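Beta-N-acetylhexosaminidase (Beutenbergia cavernae, PDB 5BU9) probably hydrolyses terminal non-reducing N-acetyl-D-hexosamine residues in N-acetyl-beta-D-hexosaminides, as a member of glycoside hydrolase family 3. Local coordinates at residues V326-A329 with A330-V333; A278-P281 with A282-A285. All coordinates share one frame; numbering follows the deposited sequence.

Contact 1: V326-A329 with A330-V333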
loop_
_atom_site.group_PDB
_atom_site.type_symbol
_atom_site.label_atom_id
_atom_site.label_comp_id
_atom_site.label_asym_id
_atom_site.label_seq_id
_atom_site.Cartn_x
_atom_site.Cartn_y
_atom_site.Cartn_z
ATOM N N VAL A 326 -1.160 11.812 -14.821
ATOM C CA VAL A 326 -0.154 10.757 -14.896
ATOM C C VAL A 326 1.250 11.295 -14.662
ATOM O O VAL A 326 1.999 10.730 -13.883
ATOM C CB VAL A 326 -0.237 10.044 -16.247
ATOM C CG1 VAL A 326 1.024 9.253 -16.528
ATOM C CG2 VAL A 326 -1.462 9.114 -16.252
ATOM N N ASP A 327 1.607 12.406 -15.302
ATOM C CA ASP A 327 2.964 12.949 -15.146
ATOM C C ASP A 327 3.272 13.401 -13.715
ATOM O O ASP A 327 4.402 13.237 -13.245
ATOM C CB ASP A 327 3.211 14.113 -16.117
ATOM C CG ASP A 327 3.539 13.627 -17.530
ATOM O OD1 ASP A 327 3.773 12.415 -17.674
ATOM O OD2 ASP A 327 3.555 14.428 -18.500
ATOM N N ASP A 328 2.283 13.962 -13.022
ATOM C CA ASP A 328 2.471 14.378 -11.626
ATOM C C ASP A 328 2.688 13.173 -10.714
ATOM O O ASP A 328 3.467 13.201 -9.747
ATOM C CB ASP A 328 1.251 15.158 -11.116
ATOM C CG ASP A 328 1.136 16.562 -11.712
ATOM O OD1 ASP A 328 2.063 17.009 -12.418
ATOM O OD2 ASP A 328 0.102 17.223 -11.465
ATOM N N ALA A 329 1.926 12.125 -11.000
ATOM C CA ALA A 329 1.984 10.911 -10.221
ATOM C C ALA A 329 3.385 10.281 -10.351
ATOM O O ALA A 329 4.004 9.928 -9.352
ATOM C CB ALA A 329 0.892 9.935 -10.683
ATOM N N ALA A 330 3.892 10.191 -11.581
ATOM C CA ALA A 330 5.186 9.564 -11.823
ATOM C C ALA A 330 6.284 10.348 -11.135
ATOM O O ALA A 330 7.241 9.770 -10.621
ATOM C CB ALA A 330 5.458 9.449 -13.302
ATOM N N ARG A 331 6.113 11.669 -11.067
ATOM C CA ARG A 331 7.107 12.515 -10.410
ATOM C C ARG A 331 7.141 12.217 -8.903
ATOM O O ARG A 331 8.217 12.212 -8.331
ATOM C CB ARG A 331 6.815 14.005 -10.668
ATOM C CG ARG A 331 8.010 14.829 -11.052
ATOM C CD ARG A 331 7.634 16.275 -11.453
ATOM N NE ARG A 331 6.947 16.301 -12.736
ATOM C CZ ARG A 331 5.703 16.719 -12.911
ATOM N NH1 ARG A 331 5.015 17.178 -11.865
ATOM N NH2 ARG A 331 5.159 16.703 -14.136
ATOM N N ARG A 332 5.989 11.967 -8.265
ATOM C CA ARG A 332 5.990 11.608 -6.829
ATOM C C ARG A 332 6.666 10.286 -6.607
ATOM O O ARG A 332 7.400 10.104 -5.629
ATOM C CB ARG A 332 4.583 11.533 -6.244
ATOM C CG ARG A 332 3.848 12.873 -6.349
ATOM C CD ARG A 332 2.481 12.859 -5.723
ATOM N NE ARG A 332 1.735 14.021 -6.162
ATOM C CZ ARG A 332 0.731 14.002 -7.030
ATOM N NH1 ARG A 332 0.293 12.849 -7.522
ATOM N NH2 ARG A 332 0.129 15.142 -7.377
ATOM N N VAL A 333 6.404 9.356 -7.514
ATOM C CA VAL A 333 6.980 8.037 -7.389
ATOM C C VAL A 333 8.507 8.093 -7.573
ATOM O O VAL A 333 9.235 7.541 -6.747
ATOM C CB VAL A 333 6.340 7.071 -8.354
ATOM C CG1 VAL A 333 7.083 5.721 -8.310
ATOM C CG2 VAL A 333 4.848 6.904 -8.008
HETATM O O HOH W 1 1.909 17.464 -14.920
#

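Contact 2: A278-P281 with A282-A285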
loop_
_atom_site.group_PDB
_atom_site.type_symbol
_atom_site.label_atom_id
_atom_site.label_comp_id
_atom_site.label_asym_id
_atom_site.label_seq_id
_atom_site.Cartn_x
_atom_site.Cartn_y
_atom_site.Cartn_z
ATOM N N ALA A 278 -16.994 -4.654 -9.952
ATOM C CA ALA A 278 -18.012 -4.032 -10.846
ATOM C C ALA A 278 -17.393 -3.180 -11.958
ATOM O O ALA A 278 -17.994 -2.995 -13.003
ATOM C CB ALA A 278 -18.995 -3.173 -10.036
ATOM N N TRP A 279 -16.191 -2.659 -11.712
ATOM C CA TRP A 279 -15.445 -1.885 -12.707
ATOM C C TRP A 279 -14.452 -2.763 -13.438
ATOM O O TRP A 279 -13.871 -3.664 -12.836
ATOM C CB TRP A 279 -14.695 -0.724 -12.038
ATOM C CG TRP A 279 -15.612 0.309 -11.450
ATOM C CD1 TRP A 279 -16.082 1.459 -12.076
ATOM C CD2 TRP A 279 -16.153 0.326 -10.120
ATOM N NE1 TRP A 279 -16.891 2.158 -11.213
ATOM C CE2 TRP A 279 -16.960 1.490 -10.011
ATOM C CE3 TRP A 279 -16.060 -0.540 -9.015
ATOM C CZ2 TRP A 279 -17.647 1.816 -8.849
ATOM C CZ3 TRP A 279 -16.746 -0.208 -7.838
ATOM C CH2 TRP A 279 -17.536 0.964 -7.775
ATOM N N SER A 280 -14.252 -2.506 -14.730
ATOM C CA SER A 280 -13.237 -3.216 -15.471
ATOM C C SER A 280 -11.865 -2.950 -14.826
ATOM O O SER A 280 -11.653 -1.929 -14.154
ATOM C CB SER A 280 -13.241 -2.746 -16.946
ATOM O OG SER A 280 -12.577 -1.503 -17.027
ATOM N N PRO A 281 -10.904 -3.851 -15.045
ATOM C CA PRO A 281 -9.561 -3.569 -14.525
ATOM C C PRO A 281 -9.009 -2.232 -15.014
ATOM O O PRO A 281 -8.374 -1.525 -14.255
ATOM C CB PRO A 281 -8.734 -4.720 -15.077
ATOM C CG PRO A 281 -9.767 -5.880 -15.185
ATOM C CD PRO A 281 -11.025 -5.202 -15.636
ATOM N N ALA A 282 -9.238 -1.908 -16.282
ATOM C CA ALA A 282 -8.791 -0.643 -16.851
ATOM C C ALA A 282 -9.408 0.530 -16.089
ATOM O O ALA A 282 -8.698 1.445 -15.670
ATOM C CB ALA A 282 -9.162 -0.590 -18.328
ATOM N N ASP A 283 -10.723 0.483 -15.846
ATOM C CA ASP A 283 -11.363 1.590 -15.092
ATOM C C ASP A 283 -10.889 1.694 -13.645
ATOM O O ASP A 283 -10.793 2.807 -13.113
ATOM C CB ASP A 283 -12.886 1.479 -15.102
ATOM C CG ASP A 283 -13.480 1.837 -16.456
ATOM O OD1 ASP A 283 -12.715 2.327 -17.323
ATOM O OD2 ASP A 283 -14.697 1.624 -16.649
ATOM N N ARG A 284 -10.585 0.571 -13.002
ATOM C CA ARG A 284 -10.042 0.658 -11.639
ATOM C C ARG A 284 -8.780 1.521 -11.619
ATOM O O ARG A 284 -8.596 2.387 -10.739
ATOM C CB ARG A 284 -9.724 -0.725 -11.078
ATOM C CG ARG A 284 -10.916 -1.617 -10.984
ATOM C CD ARG A 284 -10.524 -3.009 -10.607
ATOM N NE ARG A 284 -11.468 -3.920 -11.243
ATOM C CZ ARG A 284 -11.262 -5.215 -11.416
ATOM N NH1 ARG A 284 -10.154 -5.806 -10.954
ATOM N NH2 ARG A 284 -12.175 -5.913 -12.052
ATOM N N ALA A 285 -7.892 1.263 -12.575
ATOM C CA ALA A 285 -6.631 1.977 -12.606
ATOM C C ALA A 285 -6.876 3.467 -12.915
ATOM O O ALA A 285 -6.332 4.367 -12.251
ATOM C CB ALA A 285 -5.670 1.348 -13.642
HETATM O O HOH W 2 -16.047 -0.326 -15.935
#

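Contact 1: V326-A329 with A330-V333
Four successive i to i+4 backbone hydrogen bonds, from the N atoms of Ala-330 through Val-333 to the carbonyls of Val-326 through Ala-329, run through residues 326-333, part of alpha helix 320-336. On one side of it Asp-328 and Arg-331 form an i to i+3 salt bridge, with Arg-331 NH1 3.0 Å from Asp-328 OD1. The two side chains run the same way, but their flat groups are turned 69° apart. Arg-331 NH1 meets Asp-328 OD1 from above the carboxylate plane, 37° out of it. The Arg-331 chain bends at chi3 (-71°), which folds the guanidinium back along the helix. Asp-327 O lies over one face of the guanidinium, toward its rim. A water donates to Asp-328 OD1 and weakly accepts from Arg-331 NH2. This helix is the last in the chain, and it packs on helix 7-12 within the TIM-barrel domain. Val-326 touches Val-11 there, and Asp-327 forms a salt bridge with Arg-10. Arg-332 takes another path. Arg-332 CG lies 3.4 Å from Asp-328 O, and that same oxygen lies over one face of the Arg-332 guanidinium, toward its rim. NH1 of Arg-332 forms a salt bridge with Asp-294. Val-333 CG2 lies 3.4 Å from Ala-329 O.

Contact 2: A278-P281 with A282-A285
Arg-284 reaches back from the first turn of its helix to the carbonyl of Trp-279. Arg-284 CB lies 3.5 Å from Pro-281 O. Arg-284 CG follows, anti to the carbonyl carbon (chi1 -61°), and packs against Ser-280 O at 3.3 Å and, less closely, against Trp-279 CB. CD passes near Pro-281 CA. The chain then bends at chi3 and brings Arg-284 NE to Trp-279 O at 2.9 Å. Arg-284 NH2 is also 2.9 Å from Trp-279 O. The guanidinium thus grips one acceptor side-on, with that oxygen in its plane. NH2 comes nearly in line with the C=O bond, whereas NE sits above the carbonyl plane. Pro-281 N lies over one guanidinium face, toward its rim. NH1 turns to Val-270 O, in the loop after strand 264-267.

The segment 278-281 leads into helix 281-291, and Ser-280 is the N-cap of that helix. Ser-280 OG accepts from Asp-283 N at 3.0 Å, with an N-H...O angle of 167°. The Ser-280 chi1 of 78° sets OG between the backbone N and the carbonyl carbon, facing the first turn. Arg-284 N bonds to Ser-280 O. A water joins Ser-280 N to Asp-283 OD2. The Trp-279 ring turns off from the helix and meets Phe-246 edge-to-face, while Pro-281 packs on Glu-307 and Met-308 of helix 305-318.

In the fold
Contact 2 comes first in the chain and contact 1 near its end, both in the TIM-barrel domain of this family 3 hydrolase. Their centres are about 20 Å apart, and their nearest atoms are about 8 Å apart without touching. Contact 2 starts helix 281-291, whereas contact 1 runs from the middle of helix 320-336 toward its C-terminal end. Helix 305-318 comes between these two helices in sequence, and Ala-282 and Ala-285 also pack on it. Just after helix 281-291, Asp-294 touches Ala-329 and Ile-295 touches Val-333 of contact 1. The contact centres lie about 16 Å (contact 1) and about 18 Å (contact 2) from the centre of the chain.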